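Local coordinates for protein thiosulfate sulfurtransferase TUM1 (Saccharomyces cerevisiae, PDB 3UTN) that accepts sulfur from NFS1 and passes it to UBA4 in the pathway for 2-thiolation of the wobble uridine of tRNAs, at residues 43-48 with 111-116; 75-80 with 106-111; 127-132 with 287-292; 198-203 with 232-237; 224-229 with 313-318. One frame throughout, in Å; residues are numbered along the deposited sequence. Where two conformers were deposited one is given.

Interaction 1. Residues 43-48 with 111-116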
# COMPACT_ATOMS: atom_id res chain seq x y z
N LYS A 43 -1.42 0.96 27.42
CA LYS A 43 -1.27 1.82 28.58
C LYS A 43 -0.26 2.92 28.30
O LYS A 43 -0.29 3.97 28.94
CB LYS A 43 -0.82 1.00 29.79
CG LYS A 43 -1.81 -0.07 30.22
CD LYS A 43 -1.22 -0.94 31.33
CE LYS A 43 -2.30 -1.76 32.02
NZ LYS A 43 -3.29 -0.89 32.72
N VAL A 44 0.61 2.68 27.33
CA VAL A 44 1.74 3.57 27.07
C VAL A 44 1.51 4.42 25.83
O VAL A 44 1.63 5.65 25.88
CB VAL A 44 3.07 2.78 26.93
CG1 VAL A 44 4.24 3.71 26.63
CG2 VAL A 44 3.35 1.99 28.20
N HIS A 45 1.17 3.77 24.72
CA HIS A 45 1.13 4.44 23.42
C HIS A 45 -0.24 4.83 23.02
O HIS A 45 -1.19 4.06 23.14
CB HIS A 45 1.72 3.54 22.34
CG HIS A 45 3.06 2.95 22.70
ND1 HIS A 45 4.15 3.70 22.90
CD2 HIS A 45 3.46 1.63 22.86
CE1 HIS A 45 5.19 2.91 23.19
NE2 HIS A 45 4.77 1.64 23.16
N ARG A 46 -0.38 6.04 22.51
CA ARG A 46 -1.63 6.44 21.90
C ARG A 46 -1.85 5.54 20.69
O ARG A 46 -0.92 5.25 19.95
CB ARG A 46 -1.57 7.89 21.49
CG ARG A 46 -2.92 8.55 21.37
CD ARG A 46 -2.74 10.04 21.24
NE ARG A 46 -2.00 10.37 20.02
CZ ARG A 46 -1.89 11.59 19.52
NH1 ARG A 46 -2.46 12.63 20.12
NH2 ARG A 46 -1.20 11.78 18.40
N ILE A 47 -3.08 5.08 20.52
CA ILE A 47 -3.39 4.29 19.34
C ILE A 47 -4.24 5.14 18.43
O ILE A 47 -5.35 5.54 18.77
CB ILE A 47 -4.06 2.96 19.66
CG1 ILE A 47 -3.09 2.08 20.43
CG2 ILE A 47 -4.50 2.28 18.37
CD1 ILE A 47 -3.73 0.87 21.04
N VAL A 48 -3.67 5.43 17.28
CA VAL A 48 -4.31 6.32 16.35
C VAL A 48 -4.61 5.48 15.15
O VAL A 48 -3.71 5.14 14.38
CB VAL A 48 -3.41 7.51 15.99
CG1 VAL A 48 -4.10 8.39 14.96
CG2 VAL A 48 -3.06 8.30 17.24
N GLN A 111 1.80 11.61 16.77
CA GLN A 111 3.02 11.68 17.54
C GLN A 111 3.86 10.49 17.12
O GLN A 111 3.32 9.47 16.71
CB GLN A 111 2.74 11.63 19.04
CG GLN A 111 1.84 12.74 19.58
CD GLN A 111 2.54 14.09 19.68
OE1 GLN A 111 3.71 14.24 19.31
NE2 GLN A 111 1.82 15.08 20.20
N LYS A 112 5.17 10.63 17.23
CA LYS A 112 6.06 9.53 16.90
C LYS A 112 5.67 8.26 17.65
O LYS A 112 5.76 7.17 17.11
CB LYS A 112 7.51 9.90 17.23
CG LYS A 112 8.54 8.90 16.72
CD LYS A 112 8.53 8.82 15.20
CE LYS A 112 8.75 10.17 14.55
NZ LYS A 112 10.07 10.73 14.95
N ASP A 113 5.23 8.42 18.89
CA ASP A 113 4.95 7.27 19.74
C ASP A 113 3.62 6.61 19.43
O ASP A 113 3.33 5.54 19.96
CB ASP A 113 4.99 7.66 21.22
CG ASP A 113 5.04 6.46 22.12
OD1 ASP A 113 5.90 5.58 21.87
OD2 ASP A 113 4.23 6.37 23.07
N ASP A 114 2.81 7.26 18.60
CA ASP A 114 1.51 6.72 18.26
C ASP A 114 1.63 5.35 17.66
O ASP A 114 2.47 5.11 16.81
CB ASP A 114 0.79 7.61 17.26
CG ASP A 114 0.30 8.89 17.86
OD1 ASP A 114 0.22 8.97 19.10
OD2 ASP A 114 -0.02 9.80 17.09
N ILE A 115 0.79 4.45 18.12
CA ILE A 115 0.57 3.23 17.38
C ILE A 115 -0.42 3.62 16.29
O ILE A 115 -1.56 3.98 16.58
CB ILE A 115 -0.01 2.12 18.25
CG1 ILE A 115 1.01 1.70 19.31
CG2 ILE A 115 -0.42 0.95 17.38
CD1 ILE A 115 0.46 0.74 20.34
N LEU A 116 0.03 3.59 15.06
CA LEU A 116 -0.84 3.93 13.97
C LEU A 116 -1.43 2.66 13.46
O LEU A 116 -0.73 1.69 13.18
CB LEU A 116 -0.10 4.67 12.86
CG LEU A 116 0.51 5.99 13.34
CD1 LEU A 116 1.29 6.63 12.21
CD2 LEU A 116 -0.55 6.94 13.88
O HOH W 1 1.74 7.50 22.68
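H45 presents ND1 to the carboxylate of D113, and the bond to OD2 is short and nearly straight (2.7 Å, 169°). The oxygen lies in the ring plane, although the ring is turned 63° against the carboxylate. The same oxygen also accepts from a water, which in turn accepts from the backbone N of R46, and K141 NZ forms a salt bridge with the other oxygen, D113 OD1. R46 then takes D114 side-on in a salt bridge: NE reaches OD1 at 2.8 Å and NH2 reaches OD2 at 2.7 Å, the latter in the guanidinium plane and on the syn lone pair. A bend at chi3 (63°) turns the arginine into this grip. Its NH2 also bonds G109 O, while Q111 N meets D114 OD2 from above the carboxylate, which holds that group firmly. At I47 the parallel strands begin: I115 N bonds R46 O, and V48 N bonds I115 O at 2.7 Å. I47 CG1 lies on I115 CB at 3.8 Å, whereas V48 CB meets L116 CD2 at 3.6 Å on the other face of the sheet. Helix 32-41 covers I47 and I115 through L38, and strand 141-145 pairs with strand 115-119 on the side away from strand 47-51.

Interaction 2. Residues 75-80 with 106-111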
# COMPACT_ATOMS: atom_id res chain seq x y z
N ASN A 75 -11.06 7.54 17.24
CA ASN A 75 -9.80 8.25 17.37
C ASN A 75 -8.99 8.22 16.09
O ASN A 75 -7.79 8.51 16.10
CB ASN A 75 -8.98 7.67 18.53
CG ASN A 75 -9.80 7.49 19.78
OD1 ASN A 75 -10.61 8.34 20.13
ND2 ASN A 75 -9.61 6.36 20.45
N SER A 76 -9.65 7.87 15.00
CA SER A 76 -9.01 7.81 13.70
C SER A 76 -8.54 9.17 13.26
O SER A 76 -9.18 10.17 13.54
CB SER A 76 -9.95 7.28 12.64
OG SER A 76 -10.11 5.88 12.76
N ILE A 77 -7.43 9.18 12.56
CA ILE A 77 -7.09 10.32 11.77
C ILE A 77 -7.34 9.85 10.37
O ILE A 77 -7.43 8.64 10.10
CB ILE A 77 -5.62 10.74 11.92
CG1 ILE A 77 -4.69 9.60 11.51
CG2 ILE A 77 -5.37 11.22 13.34
CD1 ILE A 77 -3.24 9.98 11.47
N PHE A 78 -7.49 10.80 9.48
CA PHE A 78 -7.58 10.48 8.11
C PHE A 78 -6.21 10.71 7.52
O PHE A 78 -5.61 11.76 7.71
CB PHE A 78 -8.60 11.36 7.43
CG PHE A 78 -8.65 11.18 5.96
CD1 PHE A 78 -9.15 10.00 5.41
CD2 PHE A 78 -8.17 12.17 5.12
CE1 PHE A 78 -9.18 9.83 4.04
CE2 PHE A 78 -8.21 12.00 3.75
CZ PHE A 78 -8.71 10.83 3.21
N PHE A 79 -5.72 9.70 6.81
CA PHE A 79 -4.45 9.82 6.12
C PHE A 79 -4.79 10.03 4.67
O PHE A 79 -5.28 9.13 3.99
CB PHE A 79 -3.64 8.55 6.29
CG PHE A 79 -2.27 8.61 5.69
CD1 PHE A 79 -2.10 8.43 4.32
CD2 PHE A 79 -1.16 8.83 6.48
CE1 PHE A 79 -0.83 8.47 3.76
CE2 PHE A 79 0.11 8.87 5.93
CZ PHE A 79 0.27 8.69 4.56
N ASP A 80 -4.54 11.24 4.20
CA ASP A 80 -4.84 11.58 2.84
C ASP A 80 -3.75 11.04 1.94
O ASP A 80 -2.70 11.65 1.78
CB ASP A 80 -4.99 13.08 2.69
CG ASP A 80 -5.65 13.46 1.40
OD1 ASP A 80 -5.48 12.72 0.41
OD2 ASP A 80 -6.35 14.48 1.37
N SER A 106 2.21 15.87 11.47
CA SER A 106 2.07 17.00 12.36
C SER A 106 0.64 17.55 12.30
O SER A 106 -0.01 17.69 13.33
CB SER A 106 3.08 18.10 12.00
OG SER A 106 4.39 17.62 12.16
N ASN A 107 0.19 17.83 11.08
CA ASN A 107 -1.15 18.36 10.83
C ASN A 107 -2.22 17.47 11.45
O ASN A 107 -3.20 17.96 11.99
CB ASN A 107 -1.39 18.50 9.33
CG ASN A 107 -2.69 19.21 9.01
OD1 ASN A 107 -2.79 20.43 9.13
ND2 ASN A 107 -3.68 18.45 8.58
N LEU A 108 -1.99 16.16 11.38
CA LEU A 108 -2.94 15.17 11.89
C LEU A 108 -2.72 14.93 13.37
O LEU A 108 -3.44 14.17 14.00
CB LEU A 108 -2.78 13.86 11.13
CG LEU A 108 -3.09 13.95 9.64
CD1 LEU A 108 -2.60 12.70 8.93
CD2 LEU A 108 -4.58 14.20 9.39
N GLY A 109 -1.70 15.58 13.92
CA GLY A 109 -1.37 15.44 15.32
C GLY A 109 -0.79 14.08 15.66
O GLY A 109 -0.81 13.67 16.80
N VAL A 110 -0.28 13.38 14.65
CA VAL A 110 0.36 12.10 14.89
C VAL A 110 1.63 12.35 15.69
O VAL A 110 2.41 13.24 15.36
CB VAL A 110 0.69 11.36 13.58
CG1 VAL A 110 1.51 10.11 13.86
CG2 VAL A 110 -0.59 11.00 12.87
N GLN A 111 1.80 11.61 16.77
CA GLN A 111 3.02 11.68 17.54
C GLN A 111 3.86 10.49 17.12
O GLN A 111 3.32 9.47 16.71
CB GLN A 111 2.74 11.63 19.04
CG GLN A 111 1.84 12.74 19.58
CD GLN A 111 2.54 14.09 19.68
OE1 GLN A 111 3.71 14.24 19.31
NE2 GLN A 111 1.82 15.08 20.20
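F78 and F79 meet L108 through their backbone, and their rings are turned to other neighbours. The F78 ring has D80 OD2 at its edge, in the ring plane, and meets the ring of F166 with the planes at about 40°. The F79 ring reaches V50 of strand 47-51 and also helix 127-136, where T133 and L134 touch it. The carbonyl of F78 is what meets L108, just past helix 98-107: F78 O lies 3.1 Å from L108 CD2 and 3.4 Å from L108 CD1, so both methyls of the leucine bear on one oxygen. I77 adds the apolar contact on its own segment. Its CG1 stands between the backbone N and the carbonyl carbon (chi1 59°), which sends CD1 to L108 CD1 at 3.8 Å, while CG2 rests 3.6 Å from L108 O. The I77 and L108 side chains cross at about a right angle. Shortened to an alanine, L108 is likely to leave a gap under I77 CD1 and F78 O without its methyl cover. A dimethyl sulfoxide, likely from the crystallisation liquor, sits about 3 Å from the leucine side chain. G109, with positive phi (71°), ends the helix in a Schellman motif and turns the chain toward strand 115-119. Strand 77-78 is an outermost strand of the parallel sheet, and a helix end packed on it in this way belongs to the alpha/beta architecture of the first rhodanese domain.

Interaction 3. Residues 127-132 with 287-292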
# COMPACT_ATOMS: atom_id res chain seq x y z
N SER A 127 -4.81 1.46 2.38
CA SER A 127 -4.27 1.35 3.72
C SER A 127 -2.88 0.72 3.72
O SER A 127 -2.02 1.20 4.44
CB SER A 127 -5.23 0.61 4.65
OG SER A 127 -5.52 -0.68 4.16
N PRO A 128 -2.64 -0.32 2.89
CA PRO A 128 -1.30 -0.86 2.92
C PRO A 128 -0.30 0.19 2.49
O PRO A 128 0.73 0.36 3.14
CB PRO A 128 -1.35 -2.00 1.90
CG PRO A 128 -2.79 -2.38 1.84
CD PRO A 128 -3.49 -1.06 1.95
N ARG A 129 -0.61 0.91 1.42
CA ARG A 129 0.21 2.01 0.96
C ARG A 129 0.48 2.95 2.11
O ARG A 129 1.61 3.37 2.33
CB ARG A 129 -0.51 2.77 -0.14
CG ARG A 129 0.17 4.07 -0.51
CD ARG A 129 1.37 3.77 -1.38
NE ARG A 129 2.18 4.94 -1.59
CZ ARG A 129 3.11 5.04 -2.53
NH1 ARG A 129 3.33 4.02 -3.34
NH2 ARG A 129 3.82 6.14 -2.65
N CYS A 130 -0.58 3.28 2.83
CA CYS A 130 -0.47 4.19 3.95
C CYS A 130 0.34 3.60 5.09
O CYS A 130 1.26 4.25 5.59
CB CYS A 130 -1.85 4.56 4.44
SG CYS A 130 -1.73 5.45 5.99
N ALA A 131 0.00 2.39 5.51
CA ALA A 131 0.74 1.73 6.59
C ALA A 131 2.20 1.68 6.20
O ALA A 131 3.09 1.99 6.99
CB ALA A 131 0.20 0.33 6.82
N TRP A 132 2.42 1.31 4.96
CA TRP A 132 3.75 1.21 4.43
C TRP A 132 4.44 2.54 4.42
O TRP A 132 5.57 2.64 4.85
CB TRP A 132 3.67 0.61 3.06
CG TRP A 132 4.93 0.64 2.30
CD1 TRP A 132 6.02 -0.21 2.43
CD2 TRP A 132 5.26 1.53 1.21
NE1 TRP A 132 6.98 0.11 1.52
CE2 TRP A 132 6.59 1.15 0.76
CE3 TRP A 132 4.61 2.59 0.60
CZ2 TRP A 132 7.23 1.81 -0.27
CZ3 TRP A 132 5.27 3.25 -0.44
CH2 TRP A 132 6.54 2.87 -0.85
N SER A 287 -1.53 -0.00 -5.15
CA SER A 287 -1.89 -1.40 -5.09
C SER A 287 -0.64 -2.28 -5.05
O SER A 287 -0.69 -3.42 -4.61
CB SER A 287 -2.79 -1.79 -6.26
OG SER A 287 -2.06 -1.81 -7.46
N GLY A 288 0.48 -1.73 -5.53
CA GLY A 288 1.75 -2.42 -5.42
C GLY A 288 2.08 -2.73 -3.97
O GLY A 288 2.65 -3.77 -3.67
N VAL A 289 1.70 -1.83 -3.07
CA VAL A 289 1.96 -2.06 -1.66
C VAL A 289 1.03 -3.13 -1.12
O VAL A 289 1.37 -3.84 -0.19
CB VAL A 289 1.84 -0.78 -0.83
CG1 VAL A 289 2.11 -1.10 0.63
CG2 VAL A 289 2.82 0.26 -1.33
N ILE A 290 -0.15 -3.24 -1.72
CA ILE A 290 -1.07 -4.28 -1.33
C ILE A 290 -0.38 -5.62 -1.48
O ILE A 290 -0.34 -6.41 -0.55
CB ILE A 290 -2.36 -4.27 -2.16
CG1 ILE A 290 -3.07 -2.92 -2.02
CG2 ILE A 290 -3.26 -5.42 -1.73
CD1 ILE A 290 -4.22 -2.74 -2.98
N ILE A 291 0.21 -5.85 -2.65
CA ILE A 291 0.86 -7.13 -2.89
C ILE A 291 2.17 -7.21 -2.16
O ILE A 291 2.53 -8.26 -1.67
CB ILE A 291 1.02 -7.48 -4.38
CG1 ILE A 291 1.92 -6.49 -5.11
CG2 ILE A 291 -0.35 -7.56 -5.01
CD1 ILE A 291 2.39 -7.01 -6.45
N LYS A 292 2.87 -6.09 -2.09
CA LYS A 292 4.11 -6.02 -1.35
C LYS A 292 3.85 -6.50 0.07
O LYS A 292 4.58 -7.33 0.61
CB LYS A 292 4.62 -4.59 -1.35
CG LYS A 292 5.81 -4.36 -0.46
CD LYS A 292 6.24 -2.92 -0.56
CE LYS A 292 7.57 -2.73 0.12
NZ LYS A 292 7.47 -3.05 1.57
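W132 and K292 send NE1 and NZ, themselves 3.2 Å apart, to one acceptor, OE2 of E184, by a hydrogen bond and a salt bridge respectively. The shared carboxylate oxygen probably offsets the closeness of two donors that cannot bond each other. K292 has a second carboxylate partner in E296; its chain runs extended as far as CE, which lies close to W132 NE1, and bends only at chi4 (-62°). V289 fills the space between the helices. Its CG2 sits over one face of the indole, 4.0 Å from the centroid of the six-membered ring, in a CH-pi contact, while CG1 touches W132 CB at 3.4 Å and P128 CB at 3.8 Å. These residues join the two rhodanese domains: helix 127-136 of the first crosses helix 286-297 of the second, the helix that follows the catalytic cysteine C282, with the axes of the short segments 7.5 Å apart and 78° between them. R129 crosses V289 nearly at a right angle, its CD 3.8 Å from V289 CG2 and one face of its guanidinium covered by W132 CZ3. A salt bridge to D307 fixes the arginine's outer end, and its side chain comes within about 7 Å of that of C282. Farther along the interface P128 CG leans on I290 CG1 at 3.9 Å, and L144 of strand 141-145 packs against the same proline.

Interaction 4. Residues 198-203 with 232-237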
# COMPACT_ATOMS: atom_id res chain seq x y z
N GLY A 198 18.28 -6.39 -18.34
CA GLY A 198 17.58 -7.67 -18.47
C GLY A 198 17.77 -8.52 -17.24
O GLY A 198 17.71 -9.74 -17.30
N GLU A 199 18.01 -7.84 -16.12
CA GLU A 199 18.32 -8.49 -14.86
C GLU A 199 17.16 -8.40 -13.88
O GLU A 199 17.25 -8.93 -12.78
CB GLU A 199 19.55 -7.84 -14.22
CG GLU A 199 20.86 -8.14 -14.91
CD GLU A 199 21.97 -7.22 -14.43
OE1 GLU A 199 21.79 -6.56 -13.39
OE2 GLU A 199 23.02 -7.15 -15.11
N LEU A 200 16.10 -7.71 -14.28
CA LEU A 200 14.97 -7.52 -13.38
C LEU A 200 14.44 -8.86 -12.89
O LEU A 200 14.44 -9.12 -11.69
CB LEU A 200 13.85 -6.69 -14.02
CG LEU A 200 12.64 -6.50 -13.09
CD1 LEU A 200 13.02 -5.79 -11.81
CD2 LEU A 200 11.52 -5.76 -13.80
N ALA A 201 14.01 -9.72 -13.82
CA ALA A 201 13.49 -11.03 -13.46
C ALA A 201 14.58 -11.91 -12.86
O ALA A 201 14.31 -12.73 -11.98
CB ALA A 201 12.86 -11.71 -14.67
N LYS A 202 15.82 -11.72 -13.32
CA LYS A 202 16.97 -12.48 -12.83
C LYS A 202 17.26 -12.17 -11.37
O LYS A 202 17.44 -13.08 -10.57
CB LYS A 202 18.22 -12.17 -13.66
CG LYS A 202 18.31 -12.88 -15.00
CD LYS A 202 19.59 -12.49 -15.73
CE LYS A 202 19.64 -13.06 -17.14
NZ LYS A 202 18.71 -12.35 -18.07
N LYS A 203 17.29 -10.89 -11.04
CA LYS A 203 17.66 -10.46 -9.70
C LYS A 203 16.46 -10.35 -8.77
O LYS A 203 16.62 -10.38 -7.56
CB LYS A 203 18.43 -9.14 -9.73
CG LYS A 203 19.72 -9.16 -10.55
CD LYS A 203 20.89 -8.58 -9.76
CE LYS A 203 20.80 -7.08 -9.56
NZ LYS A 203 21.27 -6.32 -10.75
N PRO A 232 9.15 -5.21 -18.56
CA PRO A 232 9.79 -6.48 -18.86
C PRO A 232 10.47 -7.01 -17.61
O PRO A 232 11.16 -6.26 -16.91
CB PRO A 232 10.81 -6.09 -19.93
CG PRO A 232 10.19 -4.93 -20.62
CD PRO A 232 9.58 -4.15 -19.49
N GLY A 233 10.22 -8.28 -17.32
CA GLY A 233 10.82 -8.91 -16.16
C GLY A 233 9.87 -8.95 -14.99
O GLY A 233 10.12 -9.65 -14.02
N THR A 234 8.79 -8.19 -15.06
CA THR A 234 7.78 -8.24 -14.03
C THR A 234 6.80 -9.34 -14.32
O THR A 234 6.77 -9.91 -15.41
CB THR A 234 7.01 -6.92 -13.87
OG1 THR A 234 6.36 -6.59 -15.10
CG2 THR A 234 7.94 -5.79 -13.45
N GLN A 235 5.99 -9.65 -13.33
CA GLN A 235 5.01 -10.69 -13.44
C GLN A 235 3.72 -10.13 -12.90
O GLN A 235 3.75 -9.27 -12.02
CB GLN A 235 5.42 -11.88 -12.61
CG GLN A 235 6.76 -12.46 -13.00
CD GLN A 235 7.17 -13.53 -12.03
OE1 GLN A 235 6.64 -14.62 -12.06
NE2 GLN A 235 8.08 -13.20 -11.12
N PRO A 236 2.59 -10.61 -13.43
CA PRO A 236 1.34 -10.09 -12.92
C PRO A 236 1.04 -10.71 -11.57
O PRO A 236 1.01 -11.93 -11.43
CB PRO A 236 0.33 -10.53 -13.96
CG PRO A 236 0.88 -11.81 -14.48
CD PRO A 236 2.37 -11.68 -14.42
N LEU A 237 0.84 -9.86 -10.58
CA LEU A 237 0.31 -10.33 -9.32
C LEU A 237 -0.78 -9.34 -8.94
O LEU A 237 -0.58 -8.51 -8.07
CB LEU A 237 1.41 -10.43 -8.27
CG LEU A 237 1.12 -11.31 -7.05
CD1 LEU A 237 0.68 -12.71 -7.47
CD2 LEU A 237 2.36 -11.39 -6.19
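L200, G233 and A201 carry this contact, in which a one-turn helix lies against the chain entering strand 234-236. L200 reaches across with a single branch: CG stands anti to the backbone N (chi1 179°), and CD2 comes to P232 O at 3.2 Å and to T234 CG2 at 3.6 Å. The methyl thus bridges a carbonyl on one residue and a methyl two positions on. L194 and V195 of helix 188-196 and A206 of strand 205-208 also touch the leucine, which makes it part of the core between helix and sheet. G233 faces the helix directly. Its CA lies 4.3 Å from A201 CA, and a beta carbon here would collide with L200 CB; at these backbone angles it would also press on P232 O, which by itself calls for glycine. A201 adds its methyl, 3.5 Å from G233 O, and a sulfate ion, probably from the crystallisation liquor, is about 3 Å from this side chain. T234 turns its hydroxyl elsewhere, to I231 O, and keeps only CG2 for the leucine. Strand 234-236 is an outermost strand of the parallel sheet of the second rhodanese domain, and its backbone bonds run to strand 205-208. Across the contact itself, methyl groups meet carbonyl oxygens and one another, so it probably depends on close fit, which the bare glycine permits, more than on directional bonds.

Interaction 5. Residues 224-229 with 313-318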
# COMPACT_ATOMS: atom_id res chain seq x y z
N SER A 224 -5.02 7.96 -19.14
CA SER A 224 -5.23 8.21 -20.57
C SER A 224 -3.93 8.35 -21.34
O SER A 224 -3.88 8.10 -22.54
CB SER A 224 -6.08 9.46 -20.76
OG SER A 224 -5.58 10.54 -19.98
N ASP A 225 -2.87 8.76 -20.64
CA ASP A 225 -1.58 9.03 -21.26
C ASP A 225 -0.70 7.78 -21.29
O ASP A 225 0.36 7.78 -21.91
CB ASP A 225 -0.86 10.16 -20.51
CG ASP A 225 -0.67 9.86 -19.03
OD1 ASP A 225 -1.49 9.11 -18.45
OD2 ASP A 225 0.29 10.38 -18.44
N ILE A 226 -1.16 6.73 -20.61
CA ILE A 226 -0.35 5.55 -20.35
C ILE A 226 -0.96 4.34 -21.02
O ILE A 226 -2.10 3.98 -20.74
CB ILE A 226 -0.24 5.27 -18.83
CG1 ILE A 226 0.31 6.49 -18.09
CG2 ILE A 226 0.66 4.08 -18.55
CD1 ILE A 226 1.61 7.03 -18.64
N PRO A 227 -0.20 3.70 -21.93
CA PRO A 227 -0.64 2.40 -22.39
C PRO A 227 -0.43 1.39 -21.28
O PRO A 227 0.38 1.61 -20.39
CB PRO A 227 0.32 2.09 -23.55
CG PRO A 227 1.51 2.94 -23.29
CD PRO A 227 1.00 4.18 -22.63
N SER A 228 -1.17 0.29 -21.34
CA SER A 228 -0.96 -0.78 -20.40
C SER A 228 0.20 -1.65 -20.89
O SER A 228 0.99 -1.24 -21.74
CB SER A 228 -2.23 -1.59 -20.22
OG SER A 228 -2.70 -2.09 -21.46
N GLY A 229 0.28 -2.86 -20.36
CA GLY A 229 1.43 -3.69 -20.61
C GLY A 229 2.22 -3.70 -19.33
O GLY A 229 1.74 -3.25 -18.29
N TRP A 313 6.97 4.29 -15.11
CA TRP A 313 7.69 3.43 -16.01
C TRP A 313 7.46 3.82 -17.44
O TRP A 313 8.41 4.07 -18.18
CB TRP A 313 7.29 1.98 -15.84
CG TRP A 313 8.08 1.14 -16.79
CD1 TRP A 313 7.67 0.62 -18.00
CD2 TRP A 313 9.48 0.78 -16.66
NE1 TRP A 313 8.69 -0.06 -18.60
CE2 TRP A 313 9.81 -0.00 -17.84
CE3 TRP A 313 10.46 0.99 -15.69
CZ2 TRP A 313 11.07 -0.54 -18.04
CZ3 TRP A 313 11.73 0.45 -15.91
CH2 TRP A 313 12.02 -0.29 -17.06
N VAL A 314 6.19 3.86 -17.82
CA VAL A 314 5.80 4.22 -19.18
C VAL A 314 6.27 5.61 -19.53
O VAL A 314 6.92 5.82 -20.56
CB VAL A 314 4.29 4.12 -19.36
CG1 VAL A 314 3.85 4.81 -20.65
CG2 VAL A 314 3.89 2.67 -19.39
N LEU A 315 5.95 6.57 -18.67
CA LEU A 315 6.26 7.97 -18.92
C LEU A 315 7.75 8.22 -19.07
O LEU A 315 8.16 9.03 -19.90
CB LEU A 315 5.68 8.86 -17.83
CG LEU A 315 4.16 9.05 -17.92
CD1 LEU A 315 3.64 9.83 -16.72
CD2 LEU A 315 3.79 9.73 -19.23
N LYS A 316 8.56 7.51 -18.29
CA LYS A 316 10.00 7.69 -18.35
C LYS A 316 10.67 6.81 -19.40
O LYS A 316 11.69 7.20 -19.96
CB LYS A 316 10.62 7.45 -16.97
CG LYS A 316 10.43 8.59 -15.99
CD LYS A 316 11.26 8.35 -14.74
CE LYS A 316 11.23 9.52 -13.79
NZ LYS A 316 11.93 9.18 -12.52
N SER A 317 10.10 5.64 -19.66
CA SER A 317 10.75 4.64 -20.51
C SER A 317 10.27 4.67 -21.94
O SER A 317 11.01 4.32 -22.86
CB SER A 317 10.52 3.24 -19.95
OG SER A 317 10.87 3.18 -18.58
N GLY A 318 9.02 5.08 -22.13
CA GLY A 318 8.40 5.05 -23.44
C GLY A 318 7.95 3.66 -23.82
O GLY A 318 8.22 2.69 -23.09
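V314 turns both methyls to the loop. CG2 meets I226 CG2 at 3.6 Å, the two side chains running antiparallel past one another, and CG1 touches P227 CD at 3.5 Å. Two bends in the isoleucine chain (chi1 -55°, chi2 -53°) bring CD1 to L315 CG at 3.3 Å, tighter than usual for two carbons. L315 crosses I226 at about a right angle, and its CD2 also lies 3.6 Å from D225 OD2, a carboxylate oxygen whose charge is met by R223. Helix 309-317 is the last helix of the second rhodanese domain, following strand 303-306 of its parallel sheet, and here it carries the loop that leads from helix 212-216 to strand 234-236. W310 and T311, a turn earlier in that helix, touch I226 too, and W310 NE1 bonds P227 O. Cutting I226 back to a glycine would probably deprive V314 CG2 and L315 CG of their hydrophobic partner and open a gap beneath the loop. Beyond L315, G318 N bonds V314 O at 2.7 Å as the helix ends, and the positive phi of G318 (79°) lets the chain leave it.

How the interactions relate
Interactions 1 and 2 lie about 11 Å apart by centres and share Q111; V48 CG1 packs on I77 CG2 at 3.5 Å where strands 47-51 and 77-78 adjoin, and interaction 2 is nested inside the loop closed by interaction 1. Interaction 3, close to the centre of the chain, joins the two halves: C130 touches F79 of interaction 2, and I291 packs against the backbone at L237 of interaction 4. Interactions 4 and 5, with centres about 17 Å apart, belong to the second domain and meet through P232 and W313. Of the five, interaction 3 comes nearest the persulfide-forming C282; side chains of T234 and I226 stay about 10 and 11 Å from it.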